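Local coordinates for protein 3-oxo-tetronate kinase (Salmonella typhimurium, PDB 3DQQ) that probably uses ATP to phosphorylate 3-oxo-tetronate, giving 3-oxo-tetronate 4-phosphate, at residues 8-13 / 52-57; 16-21 / 222-227; 29-34 / 48-53; 87-92 / 143-148. One frame throughout, in Å; residues are numbered along the deposited sequence.

Interaction 1: 8-13 / 52-57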
loop_
_atom_site.group_PDB
_atom_site.type_symbol
_atom_site.label_atom_id
_atom_site.label_comp_id
_atom_site.label_asym_id
_atom_site.label_seq_id
_atom_site.Cartn_x
_atom_site.Cartn_y
_atom_site.Cartn_z
ATOM N N ILE A 8 -13.829 24.485 13.225
ATOM C CA ILE A 8 -14.137 23.090 13.559
ATOM C C ILE A 8 -13.710 22.274 12.349
ATOM O O ILE A 8 -14.261 22.451 11.299
ATOM C CB ILE A 8 -15.636 22.899 13.840
ATOM C CG1 ILE A 8 -16.082 23.819 14.958
ATOM C CG2 ILE A 8 -15.991 21.467 14.142
ATOM C CD1 ILE A 8 -17.593 23.957 15.022
ATOM N N ALA A 9 -12.694 21.421 12.505
ATOM C CA ALA A 9 -12.033 20.699 11.383
ATOM C C ALA A 9 -12.338 19.202 11.489
ATOM O O ALA A 9 -12.309 18.649 12.583
ATOM C CB ALA A 9 -10.525 20.940 11.388
ATOM N N ASP A 10 -12.647 18.559 10.360
ATOM C CA ASP A 10 -13.106 17.186 10.342
ATOM C C ASP A 10 -12.026 16.122 10.412
ATOM O O ASP A 10 -12.338 14.924 10.218
ATOM C CB ASP A 10 -14.013 16.926 9.121
ATOM C CG ASP A 10 -13.252 16.857 7.756
ATOM O OD1 ASP A 10 -12.068 17.285 7.645
ATOM O OD2 ASP A 10 -13.891 16.379 6.768
ATOM N N ASP A 11 -10.782 16.525 10.665
ATOM C CA ASP A 11 -9.678 15.579 10.774
ATOM C C ASP A 11 -8.442 16.249 11.324
ATOM O O ASP A 11 -8.400 17.466 11.495
ATOM C CB ASP A 11 -9.385 14.904 9.432
ATOM C CG ASP A 11 -8.306 15.641 8.556
ATOM O OD1 ASP A 11 -7.914 16.802 8.863
ATOM O OD2 ASP A 11 -7.841 15.062 7.506
ATOM N N PHE A 12 -7.404 15.476 11.547
ATOM C CA PHE A 12 -6.238 15.960 12.234
ATOM C C PHE A 12 -5.252 16.620 11.277
ATOM O O PHE A 12 -4.812 17.697 11.526
ATOM C CB PHE A 12 -5.573 14.812 12.983
ATOM C CG PHE A 12 -4.386 15.226 13.765
ATOM C CD1 PHE A 12 -4.516 15.577 15.104
ATOM C CD2 PHE A 12 -3.139 15.294 13.163
ATOM C CE1 PHE A 12 -3.426 15.990 15.826
ATOM C CE2 PHE A 12 -2.028 15.698 13.871
ATOM C CZ PHE A 12 -2.167 16.062 15.203
ATOM N N THR A 13 -4.866 15.970 10.211
ATOM C CA THR A 13 -3.949 16.586 9.270
ATOM C C THR A 13 -4.447 17.913 8.677
ATOM O O THR A 13 -3.686 18.850 8.535
ATOM C CB THR A 13 -3.681 15.577 8.161
ATOM O OG1 THR A 13 -2.840 14.583 8.728
ATOM C CG2 THR A 13 -3.002 16.190 6.890
ATOM N N LYS A 52 -12.661 13.770 14.738
ATOM C CA LYS A 52 -12.630 12.636 13.793
ATOM C C LYS A 52 -14.015 12.413 13.198
ATOM O O LYS A 52 -14.662 11.413 13.441
ATOM C CB LYS A 52 -12.096 11.368 14.445
ATOM C CG LYS A 52 -10.666 11.612 15.037
ATOM C CD LYS A 52 -10.044 10.348 15.714
ATOM C CE LYS A 52 -8.856 10.700 16.627
ATOM N NZ LYS A 52 -9.129 10.234 18.056
ATOM N N THR A 53 -14.442 13.371 12.399
ATOM C CA THR A 53 -15.793 13.412 11.971
ATOM C C THR A 53 -15.920 13.367 10.441
ATOM O O THR A 53 -16.994 13.444 9.924
ATOM C CB THR A 53 -16.450 14.668 12.570
ATOM O OG1 THR A 53 -15.621 15.797 12.287
ATOM C CG2 THR A 53 -16.626 14.523 14.123
ATOM N N ARG A 54 -14.841 13.185 9.708
ATOM C CA ARG A 54 -14.977 13.067 8.264
ATOM C C ARG A 54 -15.808 11.872 7.791
ATOM O O ARG A 54 -16.632 12.043 6.913
ATOM C CB ARG A 54 -13.635 13.029 7.610
ATOM C CG ARG A 54 -13.732 12.906 6.125
ATOM C CD ARG A 54 -12.404 13.129 5.470
ATOM N NE ARG A 54 -11.877 14.435 5.810
ATOM C CZ ARG A 54 -10.721 14.903 5.382
ATOM N NH1 ARG A 54 -10.332 16.101 5.714
ATOM N NH2 ARG A 54 -9.979 14.174 4.587
ATOM N N SER A 55 -15.618 10.692 8.387
ATOM C CA SER A 55 -16.298 9.445 7.946
ATOM C C SER A 55 -17.181 8.718 8.927
ATOM O O SER A 55 -17.819 7.758 8.539
ATOM C CB SER A 55 -15.297 8.408 7.484
ATOM O OG SER A 55 -14.406 8.993 6.573
ATOM N N CYS A 56 -17.216 9.113 10.185
ATOM C CA CYS A 56 -18.100 8.472 11.126
ATOM C C CYS A 56 -19.583 8.775 10.767
ATOM O O CYS A 56 -19.870 9.606 9.902
ATOM C CB CYS A 56 -17.787 9.022 12.493
ATOM S SG CYS A 56 -18.219 10.737 12.576
ATOM N N PRO A 57 -20.528 8.120 11.431
ATOM C CA PRO A 57 -21.921 8.423 11.160
ATOM C C PRO A 57 -22.254 9.907 11.364
ATOM O O PRO A 57 -21.659 10.570 12.251
ATOM C CB PRO A 57 -22.685 7.584 12.198
ATOM C CG PRO A 57 -21.745 6.528 12.621
ATOM C CD PRO A 57 -20.365 7.075 12.455
#
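The guanidinium of Arg54 meets two carboxylates in two different ways. At its edge lies Asp10, and over one face lies OD2 of Asp11. The grip on Asp10 is side-on, with two nitrogens bonded to two oxygens. NH1 of Arg54 reaches OD1 of Asp10 at 2.9 Å, close to the guanidinium plane and on the syn side of the oxygen. NE of Arg54 bonds OD2 of Asp10 at 3.0 Å, but here the donor comes from above the carboxylate. The two planes are 46° apart, so this is a twisted pair. The Asp11 carboxylate is instead stacked on the guanidinium, with planes 21° apart. Its OD2 is 3.2 Å from NH1 of Arg54, yet no N-H points at it, and charge alone makes the salt bridge. The Arg54 chain leaves anti to its backbone N and bends at chi3 (-58°), which sets the guanidinium edge-on to Asp10, one face against Asp11 OD2. Backbone bonds tie the loops together as well. Asp10 O takes weak hydrogen bonds from Arg54 N at 3.1 Å and from Thr53 N at 3.4 Å. Beside them, Thr53 OG1 packs 3.7 Å from Asp10 CB. The contact joins the turn between strand 5-9 and helix 12-24 to the loop after strand 46-50. The Lys52 side chain is about 8 Å from that of Glu363, probably ATP-binding. Asp11 is the N-cap of that helix, and its OD1 accepts from Gly14 N. One arginine thus probably offsets two adjacent acids, holding Asp10 by directed bonds and Asp11 by electrostatics.

Interaction 2: 16-21 / 222-227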
loop_
_atom_site.group_PDB
_atom_site.type_symbol
_atom_site.label_atom_id
_atom_site.label_comp_id
_atom_site.label_asym_id
_atom_site.label_seq_id
_atom_site.Cartn_x
_atom_site.Cartn_y
_atom_site.Cartn_z
ATOM N N THR A 16 -4.336 20.716 11.265
ATOM C CA THR A 16 -3.066 21.385 11.375
ATOM C C THR A 16 -2.673 22.133 10.086
ATOM O O THR A 16 -1.990 23.135 10.155
ATOM C CB THR A 16 -1.893 20.541 12.049
ATOM O OG1 THR A 16 -0.790 20.451 11.160
ATOM C CG2 THR A 16 -2.305 19.211 12.573
ATOM N N ASP A 17 -3.173 21.711 8.940
ATOM C CA ASP A 17 -2.968 22.446 7.692
ATOM C C ASP A 17 -3.615 23.840 7.757
ATOM O O ASP A 17 -2.963 24.854 7.499
ATOM C CB ASP A 17 -3.546 21.645 6.527
ATOM C CG ASP A 17 -3.190 22.229 5.138
ATOM O OD1 ASP A 17 -1.976 22.533 4.897
ATOM O OD2 ASP A 17 -4.108 22.351 4.255
ATOM N N ILE A 18 -4.883 23.915 8.140
ATOM C CA ILE A 18 -5.515 25.205 8.245
ATOM C C ILE A 18 -4.838 26.045 9.319
ATOM O O ILE A 18 -4.593 27.239 9.110
ATOM C CB ILE A 18 -7.050 25.101 8.425
ATOM C CG1 ILE A 18 -7.679 26.490 8.298
ATOM C CG2 ILE A 18 -7.432 24.440 9.728
ATOM C CD1 ILE A 18 -9.216 26.503 8.207
ATOM N N ALA A 19 -4.486 25.451 10.454
ATOM C CA ALA A 19 -3.820 26.236 11.522
ATOM C C ALA A 19 -2.519 26.816 11.029
ATOM O O ALA A 19 -2.115 27.902 11.396
ATOM C CB ALA A 19 -3.570 25.414 12.747
ATOM N N SER A 20 -1.859 26.092 10.164
ATOM C CA SER A 20 -0.614 26.571 9.697
ATOM C C SER A 20 -0.811 27.751 8.769
ATOM O O SER A 20 -0.043 28.680 8.814
ATOM C CB SER A 20 0.129 25.466 8.995
ATOM O OG SER A 20 1.334 26.003 8.491
ATOM N N PHE A 21 -1.835 27.710 7.919
ATOM C CA PHE A 21 -2.126 28.849 7.050
ATOM C C PHE A 21 -2.478 30.071 7.859
ATOM O O PHE A 21 -2.085 31.173 7.498
ATOM C CB PHE A 21 -3.251 28.557 6.058
ATOM C CG PHE A 21 -2.797 27.823 4.858
ATOM C CD1 PHE A 21 -2.853 26.451 4.803
ATOM C CD2 PHE A 21 -2.267 28.495 3.794
ATOM C CE1 PHE A 21 -2.363 25.755 3.697
ATOM C CE2 PHE A 21 -1.793 27.806 2.678
ATOM C CZ PHE A 21 -1.830 26.444 2.644
ATOM N N GLY A 222 -15.347 25.448 4.124
ATOM C CA GLY A 222 -14.338 25.325 3.106
ATOM C C GLY A 222 -13.130 24.559 3.558
ATOM O O GLY A 222 -13.112 24.006 4.640
ATOM N N GLY A 223 -12.127 24.513 2.691
ATOM C CA GLY A 223 -10.827 23.991 3.036
ATOM C C GLY A 223 -9.987 25.102 3.591
ATOM O O GLY A 223 -10.506 26.033 4.125
ATOM N N SER A 224 -8.683 24.989 3.451
ATOM C CA SER A 224 -7.733 25.935 4.007
ATOM C C SER A 224 -7.591 27.226 3.229
ATOM O O SER A 224 -7.087 28.209 3.768
ATOM C CB SER A 224 -6.355 25.296 4.062
ATOM O OG SER A 224 -6.328 24.217 4.984
ATOM N N GLY A 225 -8.000 27.249 1.966
ATOM C CA GLY A 225 -7.789 28.447 1.136
ATOM C C GLY A 225 -8.471 29.719 1.613
ATOM O O GLY A 225 -7.854 30.786 1.695
ATOM N N LEU A 226 -9.754 29.621 1.919
ATOM C CA LEU A 226 -10.503 30.780 2.408
ATOM C C LEU A 226 -9.922 31.283 3.709
ATOM O O LEU A 226 -9.904 32.487 3.927
ATOM C CB LEU A 226 -11.977 30.434 2.579
ATOM C CG LEU A 226 -12.899 31.538 3.048
ATOM C CD1 LEU A 226 -12.708 32.874 2.275
ATOM C CD2 LEU A 226 -14.371 31.009 3.053
ATOM N N ALA A 227 -9.450 30.381 4.576
ATOM C CA ALA A 227 -8.839 30.799 5.854
ATOM C C ALA A 227 -7.667 31.727 5.598
ATOM O O ALA A 227 -7.471 32.743 6.255
ATOM C CB ALA A 227 -8.389 29.600 6.672
#
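Asp17 comes first along helix 12-24, and it makes the polar link to Ser224. Its CG stands anti to the backbone N (chi1 -171°), which brings the carboxylate round to the hydroxyl. Ser224 OG donates to Asp17 OD2 at 3.0 Å. The hydroxyl does not lie in the carboxylate plane but meets the oxygen from above, 52° out of it. Next in sequence, Ile18 lies beside the same serine and gives the closest pairing of the two backbones. Its CB is 3.6 Å from Ser224 OG. Beyond that, the CG1 branch runs on past the serine, and its tip, CD1, touches the methyl CB of Ala227 at 3.6 Å. Phe21 follows one turn after Asp17. Its CD1 packs obliquely on Ser224 CB at 3.8 Å. The ring also lies near the Asp17 side chain, whose CG is at the ring edge. Ser224 is therefore flanked by Asp17, Ile18 and Phe21, all from one side of the helix. The partner segment runs from the end of strand 219-222 through Gly223 into the start of helix 224-235. Tyr81 OH braces this passage by a hydrogen bond with Gly223 O. The contact is buried and packs helix 12-24 against the start of helix 224-235 in the sugar-binding domain. One hydroxyl-to-carboxylate bond gives the pair a specific polar tie, while Ile18 and Ala227 supply the apolar contact and the Phe21 ring lies against the serine CB.

Interaction 3: 29-34 / 48-53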
loop_
_atom_site.group_PDB
_atom_site.type_symbol
_atom_site.label_atom_id
_atom_site.label_comp_id
_atom_site.label_asym_id
_atom_site.label_seq_id
_atom_site.Cartn_x
_atom_site.Cartn_y
_atom_site.Cartn_z
ATOM N N THR A 29 -2.262 30.840 16.566
ATOM C CA THR A 29 -3.297 29.824 16.553
ATOM C C THR A 29 -2.902 28.629 17.419
ATOM O O THR A 29 -1.810 28.117 17.291
ATOM C CB THR A 29 -3.502 29.308 15.116
ATOM O OG1 THR A 29 -3.871 30.409 14.287
ATOM C CG2 THR A 29 -4.568 28.221 15.065
ATOM N N VAL A 30 -3.802 28.185 18.280
ATOM C CA VAL A 30 -3.642 26.953 18.998
ATOM C C VAL A 30 -4.541 25.902 18.333
ATOM O O VAL A 30 -5.645 26.226 17.949
ATOM C CB VAL A 30 -4.111 27.129 20.424
ATOM C CG1 VAL A 30 -4.360 25.749 21.018
ATOM C CG2 VAL A 30 -3.121 27.983 21.211
ATOM N N GLN A 31 -4.069 24.668 18.172
ATOM C CA GLN A 31 -4.937 23.558 17.801
ATOM C C GLN A 31 -5.217 22.765 19.033
ATOM O O GLN A 31 -4.294 22.469 19.765
ATOM C CB GLN A 31 -4.265 22.653 16.792
ATOM C CG GLN A 31 -5.038 21.349 16.411
ATOM C CD GLN A 31 -4.314 20.565 15.283
ATOM O OE1 GLN A 31 -3.550 21.149 14.517
ATOM N NE2 GLN A 31 -4.555 19.250 15.191
ATOM N N ILE A 32 -6.479 22.414 19.271
ATOM C CA ILE A 32 -6.854 21.520 20.367
ATOM C C ILE A 32 -7.457 20.271 19.762
ATOM O O ILE A 32 -8.323 20.379 18.925
ATOM C CB ILE A 32 -7.901 22.141 21.321
ATOM C CG1 ILE A 32 -7.368 23.453 21.887
ATOM C CG2 ILE A 32 -8.297 21.114 22.410
ATOM C CD1 ILE A 32 -8.350 24.244 22.819
ATOM N N ASN A 33 -7.046 19.086 20.207
ATOM C CA ASN A 33 -7.617 17.836 19.660
ATOM C C ASN A 33 -8.749 17.317 20.502
ATOM O O ASN A 33 -8.649 17.276 21.696
ATOM C CB ASN A 33 -6.519 16.824 19.450
ATOM C CG ASN A 33 -5.422 17.392 18.548
ATOM O OD1 ASN A 33 -5.730 17.986 17.471
ATOM N ND2 ASN A 33 -4.154 17.310 19.006
ATOM N N ASP A 34 -9.851 16.986 19.847
ATOM C CA ASP A 34 -11.122 16.699 20.472
ATOM C C ASP A 34 -11.753 17.938 21.070
ATOM O O ASP A 34 -11.090 18.956 21.239
ATOM C CB ASP A 34 -10.969 15.619 21.521
ATOM C CG ASP A 34 -12.203 14.648 21.587
ATOM O OD1 ASP A 34 -13.339 14.969 21.041
ATOM O OD2 ASP A 34 -12.008 13.548 22.206
ATOM N N VAL A 48 -8.219 26.097 16.447
ATOM C CA VAL A 48 -8.679 25.091 15.512
ATOM C C VAL A 48 -8.960 23.848 16.332
ATOM O O VAL A 48 -8.057 23.293 16.925
ATOM C CB VAL A 48 -7.620 24.797 14.443
ATOM C CG1 VAL A 48 -8.066 23.637 13.592
ATOM C CG2 VAL A 48 -7.331 26.059 13.634
ATOM N N ILE A 49 -10.224 23.444 16.412
ATOM C CA ILE A 49 -10.598 22.207 17.082
ATOM C C ILE A 49 -10.613 21.066 16.072
ATOM O O ILE A 49 -11.332 21.110 15.073
ATOM C CB ILE A 49 -11.991 22.311 17.709
ATOM C CG1 ILE A 49 -12.018 23.401 18.779
ATOM C CG2 ILE A 49 -12.432 20.951 18.278
ATOM C CD1 ILE A 49 -13.399 23.943 19.019
ATOM N N SER A 50 -9.828 20.031 16.349
ATOM C CA SER A 50 -9.730 18.835 15.490
ATOM C C SER A 50 -10.608 17.669 15.947
ATOM O O SER A 50 -10.446 17.201 17.027
ATOM C CB SER A 50 -8.292 18.347 15.507
ATOM O OG SER A 50 -8.105 17.505 14.392
ATOM N N LEU A 51 -11.505 17.208 15.097
ATOM C CA LEU A 51 -12.415 16.119 15.379
ATOM C C LEU A 51 -12.162 14.961 14.410
ATOM O O LEU A 51 -11.515 15.142 13.392
ATOM C CB LEU A 51 -13.836 16.600 15.178
ATOM C CG LEU A 51 -14.281 17.777 16.059
ATOM C CD1 LEU A 51 -15.758 18.226 15.743
ATOM C CD2 LEU A 51 -14.104 17.439 17.531
ATOM N N LYS A 52 -12.661 13.770 14.738
ATOM C CA LYS A 52 -12.630 12.636 13.793
ATOM C C LYS A 52 -14.015 12.413 13.198
ATOM O O LYS A 52 -14.662 11.413 13.441
ATOM C CB LYS A 52 -12.096 11.368 14.445
ATOM C CG LYS A 52 -10.666 11.612 15.037
ATOM C CD LYS A 52 -10.044 10.348 15.714
ATOM C CE LYS A 52 -8.856 10.700 16.627
ATOM N NZ LYS A 52 -9.129 10.234 18.056
ATOM N N THR A 53 -14.442 13.371 12.399
ATOM C CA THR A 53 -15.793 13.412 11.971
ATOM C C THR A 53 -15.920 13.367 10.441
ATOM O O THR A 53 -16.994 13.444 9.924
ATOM C CB THR A 53 -16.450 14.668 12.570
ATOM O OG1 THR A 53 -15.621 15.797 12.287
ATOM C CG2 THR A 53 -16.626 14.523 14.123
#
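Val48 bonds through both its N and its O to strand 29-33, on either side of Gln31, in a parallel pair. The backbone bonds alternate in direction along it. Val48 N donates to Val30 O, and Ile32 N to Val48 O, each at 3.0 Å. Ser50 N then donates to Ile32 O at 3.0 Å, and Asp34 N to Ser50 O at 2.9 Å. The last bond extends the pairing just past strand 29-33. A CA-H...O contact, Gln31 CA to Val48 O at 3.3 Å, adds to them. Strand 46-50 lies between parallel neighbours 29-33 and 5-9 in the sugar-binding domain. The two strands cross at -22°, the usual modest sheet twist. Among side chains, Gln31, Asn33, Val48 and Ser50 share the face toward helix 12-24. There the extended Gln31 chain (CG anti to N, chi1 174°) lets NE2 donate to Asn33 OD1 at 2.9 Å, on a lone pair. That oxygen lies 3.2 Å from Ser50 CB across the strands, while Ser50 OG makes a weak hydrogen bond to Asp11 O. Apolar contact comes from the methyls Thr29 CG2 and Val48 CG2, 3.8 Å apart. Ile32 and Ile49 point to the other face, where helix 58-74 covers Ile49.

Interaction 4: 87-92 / 143-148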
loop_
_atom_site.group_PDB
_atom_site.type_symbol
_atom_site.label_atom_id
_atom_site.label_comp_id
_atom_site.label_asym_id
_atom_site.label_seq_id
_atom_site.Cartn_x
_atom_site.Cartn_y
_atom_site.Cartn_z
ATOM N N THR A 87 -10.944 18.338 -1.426
ATOM C CA THR A 87 -11.587 17.535 -2.439
ATOM C C THR A 87 -13.015 17.089 -1.999
ATOM O O THR A 87 -13.599 16.150 -2.559
ATOM C CB THR A 87 -10.695 16.327 -2.763
ATOM O OG1 THR A 87 -10.450 15.588 -1.569
ATOM C CG2 THR A 87 -9.369 16.753 -3.318
ATOM N N PHE A 88 -13.569 17.764 -0.989
ATOM C CA PHE A 88 -14.996 17.660 -0.606
ATOM C C PHE A 88 -15.388 16.263 -0.163
ATOM O O PHE A 88 -16.509 15.769 -0.406
ATOM C CB PHE A 88 -15.878 18.165 -1.756
ATOM C CG PHE A 88 -17.157 18.787 -1.303
ATOM C CD1 PHE A 88 -17.156 19.985 -0.672
ATOM C CD2 PHE A 88 -18.361 18.155 -1.505
ATOM C CE1 PHE A 88 -18.327 20.529 -0.216
ATOM C CE2 PHE A 88 -19.526 18.707 -1.066
ATOM C CZ PHE A 88 -19.513 19.897 -0.432
ATOM N N ASP A 89 -14.432 15.626 0.490
ATOM C CA ASP A 89 -14.532 14.228 0.826
ATOM C C ASP A 89 -15.772 14.047 1.688
ATOM O O ASP A 89 -15.878 14.641 2.790
ATOM C CB ASP A 89 -13.282 13.772 1.583
ATOM C CG ASP A 89 -12.019 13.837 0.731
ATOM O OD1 ASP A 89 -11.848 14.852 0.035
ATOM O OD2 ASP A 89 -11.195 12.892 0.755
ATOM N N SER A 90 -16.709 13.256 1.157
ATOM C CA SER A 90 -18.008 13.012 1.779
ATOM C C SER A 90 -18.730 11.995 0.927
ATOM O O SER A 90 -18.197 11.553 -0.087
ATOM C CB SER A 90 -18.834 14.280 1.807
ATOM O OG SER A 90 -18.931 14.807 0.503
ATOM N N THR A 91 -19.920 11.588 1.348
ATOM C CA THR A 91 -20.767 10.745 0.523
ATOM C C THR A 91 -22.140 11.390 0.574
ATOM O O THR A 91 -22.300 12.454 1.195
ATOM C CB THR A 91 -20.863 9.286 1.042
ATOM O OG1 THR A 91 -21.800 9.233 2.120
ATOM C CG2 THR A 91 -19.498 8.696 1.473
ATOM N N ALA A 92 -23.146 10.759 -0.028
ATOM C CA ALA A 92 -24.515 11.288 0.054
ATOM C C ALA A 92 -25.012 11.192 1.493
ATOM O O ALA A 92 -26.023 11.778 1.827
ATOM C CB ALA A 92 -25.451 10.589 -0.850
ATOM N N ARG A 143 -11.681 9.596 -7.852
ATOM C CA ARG A 143 -12.764 8.808 -8.380
ATOM C C ARG A 143 -12.858 7.410 -7.796
ATOM O O ARG A 143 -13.943 6.847 -7.719
ATOM C CB ARG A 143 -12.542 8.746 -9.864
ATOM C CG ARG A 143 -13.458 7.895 -10.616
ATOM C CD ARG A 143 -12.856 7.727 -11.986
ATOM N NE ARG A 143 -13.810 7.187 -12.955
ATOM C CZ ARG A 143 -14.949 7.783 -13.385
ATOM N NH1 ARG A 143 -15.384 8.971 -12.913
ATOM N NH2 ARG A 143 -15.682 7.160 -14.319
ATOM N N HIS A 144 -11.721 6.846 -7.393
ATOM C CA HIS A 144 -11.731 5.537 -6.745
ATOM C C HIS A 144 -11.222 5.594 -5.312
ATOM O O HIS A 144 -10.816 4.585 -4.752
ATOM C CB HIS A 144 -10.940 4.513 -7.554
ATOM C CG HIS A 144 -11.601 4.138 -8.855
ATOM N ND1 HIS A 144 -12.644 3.227 -8.935
ATOM C CD2 HIS A 144 -11.382 4.569 -10.129
ATOM C CE1 HIS A 144 -13.032 3.108 -10.196
ATOM N NE2 HIS A 144 -12.285 3.913 -10.942
ATOM N N HIS A 145 -11.286 6.768 -4.695
ATOM C CA HIS A 145 -10.968 6.900 -3.274
ATOM C C HIS A 145 -11.588 5.736 -2.494
ATOM O O HIS A 145 -12.757 5.398 -2.686
ATOM C CB HIS A 145 -11.452 8.236 -2.726
ATOM C CG HIS A 145 -10.816 8.617 -1.434
ATOM N ND1 HIS A 145 -11.222 8.098 -0.226
ATOM C CD2 HIS A 145 -9.814 9.486 -1.155
ATOM C CE1 HIS A 145 -10.480 8.611 0.739
ATOM N NE2 HIS A 145 -9.621 9.463 0.203
ATOM N N PRO A 146 -10.773 5.093 -1.647
ATOM C CA PRO A 146 -11.163 3.949 -0.828
ATOM C C PRO A 146 -12.383 4.175 0.043
ATOM O O PRO A 146 -13.198 3.257 0.186
ATOM C CB PRO A 146 -9.951 3.724 0.069
ATOM C CG PRO A 146 -8.808 4.362 -0.605
ATOM C CD PRO A 146 -9.349 5.451 -1.460
ATOM N N ILE A 147 -12.502 5.350 0.660
ATOM C CA ILE A 147 -13.585 5.598 1.646
ATOM C C ILE A 147 -14.726 6.395 1.032
ATOM O O ILE A 147 -15.905 6.050 1.203
ATOM C CB ILE A 147 -13.075 6.345 2.917
ATOM C CG1 ILE A 147 -12.002 5.515 3.635
ATOM C CG2 ILE A 147 -14.223 6.654 3.857
ATOM C CD1 ILE A 147 -10.596 5.729 3.050
ATOM N N ASN A 148 -14.368 7.467 0.318
ATOM C CA ASN A 148 -15.358 8.337 -0.302
ATOM C C ASN A 148 -15.031 8.645 -1.757
ATOM O O ASN A 148 -14.607 9.746 -2.081
ATOM C CB ASN A 148 -15.572 9.609 0.536
ATOM C CG ASN A 148 -14.312 10.131 1.129
ATOM O OD1 ASN A 148 -13.423 10.568 0.400
ATOM N ND2 ASN A 148 -14.215 10.084 2.465
#
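Asp89 and Asn148 form the dense part of this contact, with His145 beside them. The Asp89 carboxylate and the Asn148 amide cross at about a right angle, their planes 76° apart. The amide may be turned over in the model, so its O and N are not distinguished here. Asn148 CB sits 3.3 Å from Ser90 O, and Asn148 CG lies 3.8 Å from Asp89 CB. The His145 ring plane is 85° from the carboxylate plane, and its NE2 is a long 3.8 Å from Asp89 OD2. The ring is fixed by its own loop: ND1 accepts from Ile147 N at 3.2 Å and from Asn148 N at 3.3 Å. Pro146 CD covers one ring face and the Asn148 amide the opposite one. The other side of the contact is loose. Thr91 and Ile147 are exposed, and Thr91 CG2 comes only to 4.1 Å from Asn148 CB and 4.5 Å from Ile147 O. The two loops, after strand 79-83 and before helix 155-160, also face the second subunit. There Tyr329 of the second subunit meets the His145 ring, and Gln326 of that subunit packs on His145. Because ND1 of His145 serves as an acceptor of two backbone N-H groups, a neutral ring would probably carry its proton on NE2, the nitrogen nearer the acid.

From the N terminus the chain leaves strand 5-9, forms helix 12-24 and enters strand 29-33. Interaction 3 closes the first loop, when strand 46-50 pairs with 29-33. Interaction 1 closes almost at once on the following residues; the two share Lys52 and Thr53, so the smaller loop lies within the larger. Interaction 4 opens only later, at 87-92, and closes at 143-148. Interaction 2 spans the longest stretch, from 16-21 to 222-227. It encloses interactions 3 and 4 and crosses interaction 1. Interactions 1, 2 and 3 gather around helix 12-24 and the sheet beside it. Interaction 4 touches interaction 1 through Arg54 and Ser55 and lies where its two loops meet the second subunit.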